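Local coordinates for protein N-terminal acetyltransferase B complex subunit MDM20 (Candida albicans, PDB 5K04) that probably serves as the non-catalytic, auxiliary subunit of the NatB complex, which acetylates protein N-termini, forming a helical-repeat scaffold around the NAT3 subunit, at residues A[151-155]-A[492-496]. Residue numbers count along the deposited sequence, not the author numbering.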
ATOM      1  N   PHE A 151      -0.966   3.381 -26.670  1.00 35.07           N
ATOM      2  CA  PHE A 151      -1.184   3.461 -25.232  1.00 43.52           C
ATOM      3  C   PHE A 151      -0.102   4.302 -24.556  1.00 40.41           C
ATOM      4  O   PHE A 151      -0.389   5.036 -23.602  1.00 32.50           O
ATOM      5  CB  PHE A 151      -1.237   2.043 -24.646  1.00 39.59           C
ATOM      6  CG  PHE A 151      -1.575   2.008 -23.184  1.00 38.26           C
ATOM      7  CD1 PHE A 151      -2.837   2.372 -22.739  1.00 33.72           C
ATOM      8  CD2 PHE A 151      -0.625   1.611 -22.257  1.00 36.93           C
ATOM      9  CE1 PHE A 151      -3.140   2.338 -21.383  1.00 40.08           C
ATOM     10  CE2 PHE A 151      -0.923   1.567 -20.914  1.00 35.55           C
ATOM     11  CZ  PHE A 151      -2.182   1.934 -20.472  1.00 37.59           C
ATOM     12  N   SER A 152       1.131   4.238 -25.070  1.00 43.65           N
ATOM     13  CA  SER A 152       2.232   4.994 -24.487  1.00 38.90           C
ATOM     14  C   SER A 152       2.023   6.496 -24.636  1.00 42.38           C
ATOM     15  O   SER A 152       2.597   7.265 -23.858  1.00 30.07           O
ATOM     16  CB  SER A 152       3.563   4.571 -25.121  1.00 31.64           C
ATOM     17  OG  SER A 152       3.671   5.001 -26.471  1.00 25.52           O
ATOM     18  N   PHE A 153       1.213   6.927 -25.613  1.00 47.92           N
ATOM     19  CA  PHE A 153       0.913   8.352 -25.753  1.00 40.17           C
ATOM     20  C   PHE A 153      -0.033   8.826 -24.665  1.00 35.27           C
ATOM     21  O   PHE A 153       0.082   9.959 -24.183  1.00 33.97           O
ATOM     22  CB  PHE A 153       0.311   8.641 -27.123  1.00 40.86           C
ATOM     23  CG  PHE A 153       1.327   8.759 -28.206  1.00 41.07           C
ATOM     24  CD1 PHE A 153       2.180   9.849 -28.252  1.00 37.15           C
ATOM     25  CD2 PHE A 153       1.457   7.765 -29.165  1.00 38.71           C
ATOM     26  CE1 PHE A 153       3.157   9.957 -29.250  1.00 40.77           C
ATOM     27  CE2 PHE A 153       2.416   7.860 -30.167  1.00 43.30           C
ATOM     28  CZ  PHE A 153       3.271   8.962 -30.212  1.00 41.71           C
ATOM     29  N   HIS A 154      -0.969   7.968 -24.275  1.00 42.49           N
ATOM     30  CA  HIS A 154      -1.784   8.230 -23.097  1.00 48.15           C
ATOM     31  C   HIS A 154      -0.932   8.329 -21.836  1.00 48.17           C
ATOM     32  O   HIS A 154      -1.140   9.223 -21.007  1.00 37.26           O
ATOM     33  CB  HIS A 154      -2.823   7.130 -22.926  1.00 39.51           C
ATOM     34  CG  HIS A 154      -3.423   7.107 -21.561  1.00 49.77           C
ATOM     35  ND1 HIS A 154      -4.207   8.133 -21.082  1.00 51.96           N
ATOM     36  CD2 HIS A 154      -3.329   6.204 -20.561  1.00 48.49           C
ATOM     37  CE1 HIS A 154      -4.592   7.852 -19.852  1.00 46.81           C
ATOM     38  NE2 HIS A 154      -4.071   6.687 -19.511  1.00 54.12           N
ATOM     39  N   LEU A 155       0.005   7.386 -21.654  1.00 51.24           N
ATOM     40  CA  LEU A 155       0.909   7.428 -20.508  1.00 47.96           C
ATOM     41  C   LEU A 155       1.636   8.759 -20.430  1.00 47.08           C
ATOM     42  O   LEU A 155       1.732   9.359 -19.352  1.00 28.43           O
ATOM     43  CB  LEU A 155       1.916   6.292 -20.593  1.00 42.00           C
ATOM     44  CG  LEU A 155       1.368   4.871 -20.424  1.00 45.38           C
ATOM     45  CD1 LEU A 155       2.551   3.900 -20.390  1.00 49.93           C
ATOM     46  CD2 LEU A 155       0.497   4.736 -19.144  1.00 36.81           C
ATOM     47  N   LEU A 492      -3.271  -1.747 -17.122  1.00 43.84           N
ATOM     48  CA  LEU A 492      -1.827  -1.550 -17.195  1.00 44.12           C
ATOM     49  C   LEU A 492      -1.382  -0.355 -16.368  1.00 40.29           C
ATOM     50  O   LEU A 492      -0.421  -0.447 -15.591  1.00 26.94           O
ATOM     51  CB  LEU A 492      -1.408  -1.365 -18.652  1.00 39.97           C
ATOM     52  CG  LEU A 492      -0.749  -2.596 -19.257  1.00 45.59           C
ATOM     53  CD1 LEU A 492      -0.292  -2.323 -20.686  1.00 50.18           C
ATOM     54  CD2 LEU A 492       0.421  -3.067 -18.354  1.00 36.67           C
ATOM     55  N   GLU A 493      -2.062   0.785 -16.546  1.00 44.08           N
ATOM     56  CA  GLU A 493      -1.706   1.994 -15.804  1.00 40.47           C
ATOM     57  C   GLU A 493      -1.667   1.733 -14.304  1.00 33.20           C
ATOM     58  O   GLU A 493      -0.809   2.269 -13.598  1.00 23.70           O
ATOM     59  CB  GLU A 493      -2.697   3.112 -16.132  1.00 36.78           C
ATOM     60  CG  GLU A 493      -2.275   4.462 -15.623  1.00 38.04           C
ATOM     61  CD  GLU A 493      -2.939   5.632 -16.365  1.00 43.41           C
ATOM     62  OE1 GLU A 493      -3.909   5.421 -17.136  1.00 33.10           O
ATOM     63  OE2 GLU A 493      -2.474   6.775 -16.171  1.00 37.67           O
ATOM     64  N   GLY A 494      -2.600   0.907 -13.803  1.00 38.34           N
ATOM     65  CA  GLY A 494      -2.604   0.573 -12.389  1.00 32.60           C
ATOM     66  C   GLY A 494      -1.444  -0.321 -11.978  1.00 38.14           C
ATOM     67  O   GLY A 494      -0.947  -0.213 -10.856  1.00 30.52           O
ATOM     68  N   PHE A 495      -1.007  -1.228 -12.864  1.00 35.10           N
ATOM     69  CA  PHE A 495       0.210  -1.994 -12.583  1.00 36.08           C
ATOM     70  C   PHE A 495       1.414  -1.066 -12.486  1.00 32.10           C
ATOM     71  O   PHE A 495       2.225  -1.164 -11.561  1.00 23.48           O
ATOM     72  CB  PHE A 495       0.475  -3.038 -13.669  1.00 37.28           C
ATOM     73  CG  PHE A 495      -0.554  -4.126 -13.766  1.00 37.38           C
ATOM     74  CD1 PHE A 495      -1.502  -4.314 -12.776  1.00 43.85           C
ATOM     75  CD2 PHE A 495      -0.562  -4.969 -14.863  1.00 41.08           C
ATOM     76  CE1 PHE A 495      -2.439  -5.321 -12.880  1.00 46.11           C
ATOM     77  CE2 PHE A 495      -1.507  -5.985 -14.974  1.00 45.70           C
ATOM     78  CZ  PHE A 495      -2.444  -6.156 -13.983  1.00 39.69           C
ATOM     79  N   ILE A 496       1.540  -0.160 -13.456  1.00 39.55           N
ATOM     80  CA  ILE A 496       2.683   0.742 -13.517  1.00 36.73           C
ATOM     81  C   ILE A 496       2.700   1.648 -12.297  1.00 37.79           C
ATOM     82  O   ILE A 496       3.735   1.803 -11.628  1.00 25.79           O
ATOM     83  CB  ILE A 496       2.634   1.536 -14.835  1.00 36.39           C
ATOM     84  CG1 ILE A 496       2.856   0.591 -16.024  1.00 37.38           C
ATOM     85  CG2 ILE A 496       3.631   2.679 -14.831  1.00 31.30           C
ATOM     86  CD1 ILE A 496       2.477   1.192 -17.382  1.00 34.28           C
TER
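Two single turns, 151-155 of helix 143-157 and 492-496 of helix 489-503, cross at -51° with their axes 12.0 Å apart, a wide helix-helix packing bridged by side chains: the nearest CA pair, Leu155 CA to Glu493 CA, is 7.6 Å apart. The contact joins an early part of this strandless helical chain, whose family is related to the TPR helical repeats, to a turn that begins 337 residues after Leu155. The apolar part rests on two pairs. Phe151, with chi1 at -175°, carries its ring across the gap, so that CE2 lies 3.7 Å from Leu492 CB, and CZ at the ring edge is 4.1 Å from Glu493 N. One turn later, Leu155 CD1 meets Ile496 CD1 at 4.0 Å, and Phe126 of helix 126-138 touches both of these side chains. The ring of Phe489 also meets that of Phe151, while Phe495 of the second turn packs on Met9 of the NAT3 chain, placing helix 489-503 at the subunit interface. Beside this apolar packing sits the polar link. Glu493 OE1 lies at the imidazole edge, near the ring plane, and His154 NE2 donates to it at 2.7 Å with a nearly straight N-H...O angle of 163°.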